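Long-range contact in putative signal transduction protein with CBS domains (Kribbella flavida, PDB 4NOC), which is of unknown function but carries a pair of CBS domains and probably acts in signalling, perhaps by sensing a small ligand as CBS pairs of relatives do: residues A25-L37 against P46-F58. Sequence-based numbering, arbitrary orientation.
Sequences AVELLASRRLPGL and PHSVLPASQVVRF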
loop_
_atom_site.group_PDB
_atom_site.type_symbol
_atom_site.label_atom_id
_atom_site.label_comp_id
_atom_site.label_asym_id
_atom_site.label_seq_id
_atom_site.Cartn_x
_atom_site.Cartn_y
_atom_site.Cartn_z
ATOM N N ALA A 25 -17.317 -6.501 -0.139
ATOM C CA ALA A 25 -16.042 -5.836 0.130
ATOM C C ALA A 25 -15.114 -5.945 -1.087
ATOM O O ALA A 25 -14.428 -4.980 -1.440
ATOM C CB ALA A 25 -15.378 -6.445 1.361
ATOM N N VAL A 26 -15.099 -7.115 -1.732
ATOM C CA VAL A 26 -14.272 -7.281 -2.915
ATOM C C VAL A 26 -14.765 -6.385 -4.063
ATOM O O VAL A 26 -13.952 -5.793 -4.788
ATOM C CB VAL A 26 -14.180 -8.760 -3.347
ATOM C CG1 VAL A 26 -13.259 -8.924 -4.552
ATOM C CG2 VAL A 26 -13.682 -9.613 -2.192
ATOM N N GLU A 27 -16.085 -6.267 -4.218
ATOM C CA GLU A 27 -16.649 -5.351 -5.208
ATOM C C GLU A 27 -16.147 -3.934 -4.958
ATOM O O GLU A 27 -15.827 -3.194 -5.897
ATOM C CB GLU A 27 -18.181 -5.392 -5.191
ATOM C CG GLU A 27 -18.814 -6.697 -5.711
ATOM C CD GLU A 27 -18.858 -6.806 -7.247
ATOM O OE1 GLU A 27 -19.126 -7.921 -7.760
ATOM O OE2 GLU A 27 -18.639 -5.793 -7.949
ATOM N N LEU A 28 -16.048 -3.554 -3.688
ATOM C CA LEU A 28 -15.577 -2.219 -3.354
ATOM C C LEU A 28 -14.078 -2.080 -3.644
ATOM O O LEU A 28 -13.642 -1.080 -4.236
ATOM C CB LEU A 28 -15.872 -1.923 -1.892
ATOM C CG LEU A 28 -15.990 -0.505 -1.368
ATOM C CD1 LEU A 28 -16.854 0.391 -2.245
ATOM C CD2 LEU A 28 -16.605 -0.627 0.016
ATOM N N LEU A 29 -13.289 -3.068 -3.228
ATOM C CA LEU A 29 -11.852 -3.023 -3.473
ATOM C C LEU A 29 -11.561 -2.880 -4.960
ATOM O O LEU A 29 -10.640 -2.166 -5.363
ATOM C CB LEU A 29 -11.176 -4.286 -2.954
ATOM C CG LEU A 29 -10.928 -4.290 -1.455
ATOM C CD1 LEU A 29 -10.570 -5.685 -0.999
ATOM C CD2 LEU A 29 -9.807 -3.306 -1.126
ATOM N N ALA A 30 -12.372 -3.552 -5.766
ATOM C CA ALA A 30 -12.147 -3.617 -7.191
ATOM C C ALA A 30 -12.559 -2.321 -7.881
ATOM O O ALA A 30 -11.824 -1.796 -8.725
ATOM C CB ALA A 30 -12.899 -4.796 -7.770
ATOM N N SER A 31 -13.734 -1.810 -7.522
ATOM C CA SER A 31 -14.309 -0.659 -8.214
ATOM C C SER A 31 -13.596 0.623 -7.847
ATOM O O SER A 31 -13.096 1.340 -8.714
ATOM C CB SER A 31 -15.805 -0.529 -7.909
ATOM O OG SER A 31 -16.567 -1.478 -8.640
ATOM N N ARG A 32 -13.544 0.901 -6.552
ATOM C CA ARG A 32 -12.854 2.081 -6.056
ATOM C C ARG A 32 -11.338 2.010 -6.305
ATOM O O ARG A 32 -10.627 3.000 -6.109
ATOM C CB ARG A 32 -13.161 2.279 -4.568
ATOM N N ARG A 33 -10.860 0.844 -6.742
ATOM C CA ARG A 33 -9.446 0.632 -7.050
ATOM C C ARG A 33 -8.550 0.970 -5.858
ATOM O O ARG A 33 -7.621 1.771 -5.958
ATOM C CB ARG A 33 -9.033 1.411 -8.304
ATOM C CG ARG A 33 -9.601 0.835 -9.602
ATOM C CD ARG A 33 -9.112 -0.598 -9.845
ATOM N NE ARG A 33 -7.657 -0.663 -9.852
ATOM C CZ ARG A 33 -6.915 -0.534 -10.944
ATOM N NH1 ARG A 33 -7.489 -0.359 -12.128
ATOM N NH2 ARG A 33 -5.594 -0.591 -10.857
ATOM N N LEU A 34 -8.838 0.323 -4.734
ATOM C CA LEU A 34 -8.175 0.618 -3.473
ATOM C C LEU A 34 -7.124 -0.404 -3.066
ATOM O O LEU A 34 -7.316 -1.617 -3.230
ATOM C CB LEU A 34 -9.211 0.704 -2.363
ATOM C CG LEU A 34 -10.220 1.812 -2.551
ATOM C CD1 LEU A 34 -11.435 1.428 -1.770
ATOM C CD2 LEU A 34 -9.623 3.110 -2.051
ATOM N N PRO A 35 -6.019 0.091 -2.487
ATOM C CA PRO A 35 -4.996 -0.785 -1.919
ATOM C C PRO A 35 -5.587 -1.564 -0.743
ATOM O O PRO A 35 -5.181 -2.710 -0.526
ATOM C CB PRO A 35 -3.943 0.203 -1.422
ATOM C CG PRO A 35 -4.734 1.436 -1.087
ATOM C CD PRO A 35 -5.797 1.507 -2.137
ATOM N N GLY A 36 -6.534 -0.955 -0.016
ATOM C CA GLY A 36 -7.145 -1.585 1.146
ATOM C C GLY A 36 -8.431 -0.960 1.670
ATOM O O GLY A 36 -8.772 0.180 1.357
ATOM N N LEU A 37 -9.160 -1.733 2.468
ATOM C CA LEU A 37 -10.351 -1.245 3.150
ATOM C C LEU A 37 -10.035 -1.129 4.634
ATOM O O LEU A 37 -9.294 -1.952 5.168
ATOM C CB LEU A 37 -11.513 -2.227 2.956
ATOM C CG LEU A 37 -12.033 -2.419 1.527
ATOM C CD1 LEU A 37 -13.122 -3.476 1.472
ATOM C CD2 LEU A 37 -12.536 -1.098 0.937
ATOM N N PRO A 46 -12.074 0.879 14.980
ATOM C CA PRO A 46 -11.007 0.446 14.081
ATOM C C PRO A 46 -10.502 -0.905 14.543
ATOM O O PRO A 46 -10.405 -1.157 15.753
ATOM C CB PRO A 46 -9.926 1.518 14.275
ATOM C CG PRO A 46 -10.339 2.287 15.532
ATOM C CD PRO A 46 -11.819 2.223 15.526
ATOM N N HIS A 47 -10.212 -1.780 13.591
ATOM C CA HIS A 47 -9.862 -3.156 13.912
ATOM C C HIS A 47 -8.620 -3.512 13.101
ATOM O O HIS A 47 -7.568 -3.859 13.656
ATOM C CB HIS A 47 -11.077 -4.064 13.611
ATOM C CG HIS A 47 -10.854 -5.527 13.861
ATOM N ND1 HIS A 47 -10.332 -6.377 12.903
ATOM C CD2 HIS A 47 -11.141 -6.305 14.934
ATOM C CE1 HIS A 47 -10.282 -7.606 13.388
ATOM N NE2 HIS A 47 -10.763 -7.589 14.618
ATOM N N SER A 48 -8.721 -3.340 11.789
ATOM C CA SER A 48 -7.667 -3.784 10.906
ATOM C C SER A 48 -7.812 -3.127 9.536
ATOM O O SER A 48 -8.779 -2.407 9.271
ATOM C CB SER A 48 -7.753 -5.303 10.758
ATOM O OG SER A 48 -6.484 -5.848 10.469
ATOM N N VAL A 49 -6.842 -3.378 8.669
ATOM C CA VAL A 49 -6.937 -2.973 7.271
ATOM C C VAL A 49 -7.060 -4.259 6.475
ATOM O O VAL A 49 -6.419 -5.252 6.834
ATOM C CB VAL A 49 -5.667 -2.236 6.813
ATOM C CG1 VAL A 49 -5.759 -1.849 5.329
ATOM C CG2 VAL A 49 -5.448 -1.005 7.654
ATOM N N LEU A 50 -7.883 -4.252 5.423
ATOM C CA LEU A 50 -7.964 -5.376 4.495
ATOM C C LEU A 50 -7.357 -4.959 3.156
ATOM O O LEU A 50 -8.017 -4.315 2.333
ATOM C CB LEU A 50 -9.413 -5.844 4.292
ATOM C CG LEU A 50 -9.620 -6.898 3.192
ATOM C CD1 LEU A 50 -8.796 -8.149 3.477
ATOM C CD2 LEU A 50 -11.093 -7.263 2.986
ATOM N N PRO A 51 -6.084 -5.310 2.936
ATOM C CA PRO A 51 -5.447 -4.979 1.650
ATOM C C PRO A 51 -5.985 -5.852 0.510
ATOM O O PRO A 51 -6.290 -7.022 0.750
ATOM C CB PRO A 51 -3.957 -5.265 1.896
ATOM C CG PRO A 51 -3.920 -6.195 3.085
ATOM C CD PRO A 51 -5.170 -5.961 3.895
ATOM N N ALA A 52 -6.123 -5.291 -0.691
ATOM C CA ALA A 52 -6.532 -6.079 -1.855
ATOM C C ALA A 52 -5.651 -7.315 -2.026
ATOM O O ALA A 52 -6.145 -8.384 -2.373
ATOM C CB ALA A 52 -6.496 -5.237 -3.120
ATOM N N SER A 53 -4.356 -7.160 -1.770
ATOM C CA SER A 53 -3.407 -8.253 -1.929
ATOM C C SER A 53 -3.766 -9.451 -1.052
ATOM O O SER A 53 -3.561 -10.597 -1.458
ATOM C CB SER A 53 -1.970 -7.781 -1.666
ATOM O OG SER A 53 -1.771 -7.483 -0.300
ATOM N N GLN A 54 -4.340 -9.192 0.124
ATOM C CA GLN A 54 -4.755 -10.262 1.044
ATOM C C GLN A 54 -5.993 -10.981 0.517
ATOM O O GLN A 54 -6.191 -12.190 0.744
ATOM C CB GLN A 54 -5.002 -9.704 2.453
ATOM C CG GLN A 54 -5.684 -10.666 3.457
ATOM C CD GLN A 54 -4.881 -11.934 3.757
ATOM O OE1 GLN A 54 -3.673 -11.999 3.538
ATOM N NE2 GLN A 54 -5.567 -12.949 4.265
ATOM N N VAL A 55 -6.813 -10.237 -0.214
ATOM C CA VAL A 55 -7.982 -10.822 -0.857
ATOM C C VAL A 55 -7.518 -11.754 -1.980
ATOM O O VAL A 55 -8.045 -12.860 -2.160
ATOM C CB VAL A 55 -8.953 -9.718 -1.361
ATOM C CG1 VAL A 55 -10.138 -10.326 -2.112
ATOM C CG2 VAL A 55 -9.446 -8.895 -0.174
ATOM N N VAL A 56 -6.500 -11.310 -2.711
ATOM C CA VAL A 56 -5.890 -12.142 -3.733
ATOM C C VAL A 56 -5.313 -13.412 -3.109
ATOM O O VAL A 56 -5.504 -14.490 -3.642
ATOM C CB VAL A 56 -4.806 -11.387 -4.514
ATOM C CG1 VAL A 56 -4.049 -12.331 -5.413
ATOM C CG2 VAL A 56 -5.432 -10.272 -5.338
ATOM N N ARG A 57 -4.630 -13.281 -1.974
ATOM C CA ARG A 57 -4.087 -14.451 -1.283
ATOM C C ARG A 57 -5.210 -15.417 -0.931
ATOM O O ARG A 57 -5.086 -16.623 -1.142
ATOM C CB ARG A 57 -3.310 -14.060 -0.017
ATOM C CG ARG A 57 -2.753 -15.268 0.753
ATOM C CD ARG A 57 -1.626 -14.892 1.726
ATOM N NE ARG A 57 -0.846 -16.066 2.144
ATOM C CZ ARG A 57 0.468 -16.212 1.967
ATOM N NH1 ARG A 57 1.188 -15.252 1.393
ATOM N NH2 ARG A 57 1.074 -17.319 2.376
ATOM N N PHE A 58 -6.317 -14.865 -0.439
ATOM C CA PHE A 58 -7.455 -15.664 -0.012
ATOM C C PHE A 58 -8.065 -16.440 -1.159
ATOM O O PHE A 58 -8.576 -17.525 -0.953
ATOM C CB PHE A 58 -8.541 -14.774 0.613
ATOM C CG PHE A 58 -9.789 -15.539 1.025
ATOM C CD1 PHE A 58 -9.901 -16.082 2.304
ATOM C CD2 PHE A 58 -10.844 -15.714 0.136
ATOM C CE1 PHE A 58 -11.045 -16.777 2.686
ATOM C CE2 PHE A 58 -11.988 -16.425 0.506
ATOM C CZ PHE A 58 -12.090 -16.956 1.780
HETATM O O HOH W 1 -2.730 -4.546 -1.651
#
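Leu29 of helix 22-31 reaches toward helix 52-59 with both methyls. Its CD1 presses on Val55 CG2 at 3.5 Å, tighter than usual for two carbons, and also meets Leu50 CD2 more loosely; CD2 lies 4.3 Å from Ala52 CB. One turn earlier, Val26 CG2 touches Val55 CG1 at 3.6 Å, the two side chains crossing at a slant. Val55 divides its methyls between the two partners: CG1, which chi1 177° sets trans to the amide nitrogen, meets Val26, and CG2, trans to the carbonyl carbon, meets Leu29. Between the strands, Leu37 and Leu50 face each other as an antiparallel hydrogen-bonded pair, their side chains on the same sheet face. Leu50 N donates to Leu37 O at 2.7 Å, nearly straight and in the carbonyl plane, whereas Leu37 N approaches Leu50 O from above its carbonyl plane. At the neighbouring non-hydrogen-bonded pair, Gly36 CA lies 3.8 Å from Pro51 CA; a side chain at Gly36 would crowd Val49 CG1. Pro35 O accepts from Ala52 N at 2.8 Å, tying the loop before the strand to the helix whose N-cap position is held by Pro51; a water bridges the same oxygen to Ser53 N. Leu86 of helix 78-86 packs on Val26, Leu94 of helix 91-94 on Leu50. With strand 15-17, parallel beside strand 36-40, these elements make the beta-alpha-beta-beta-alpha fold of a CBS domain.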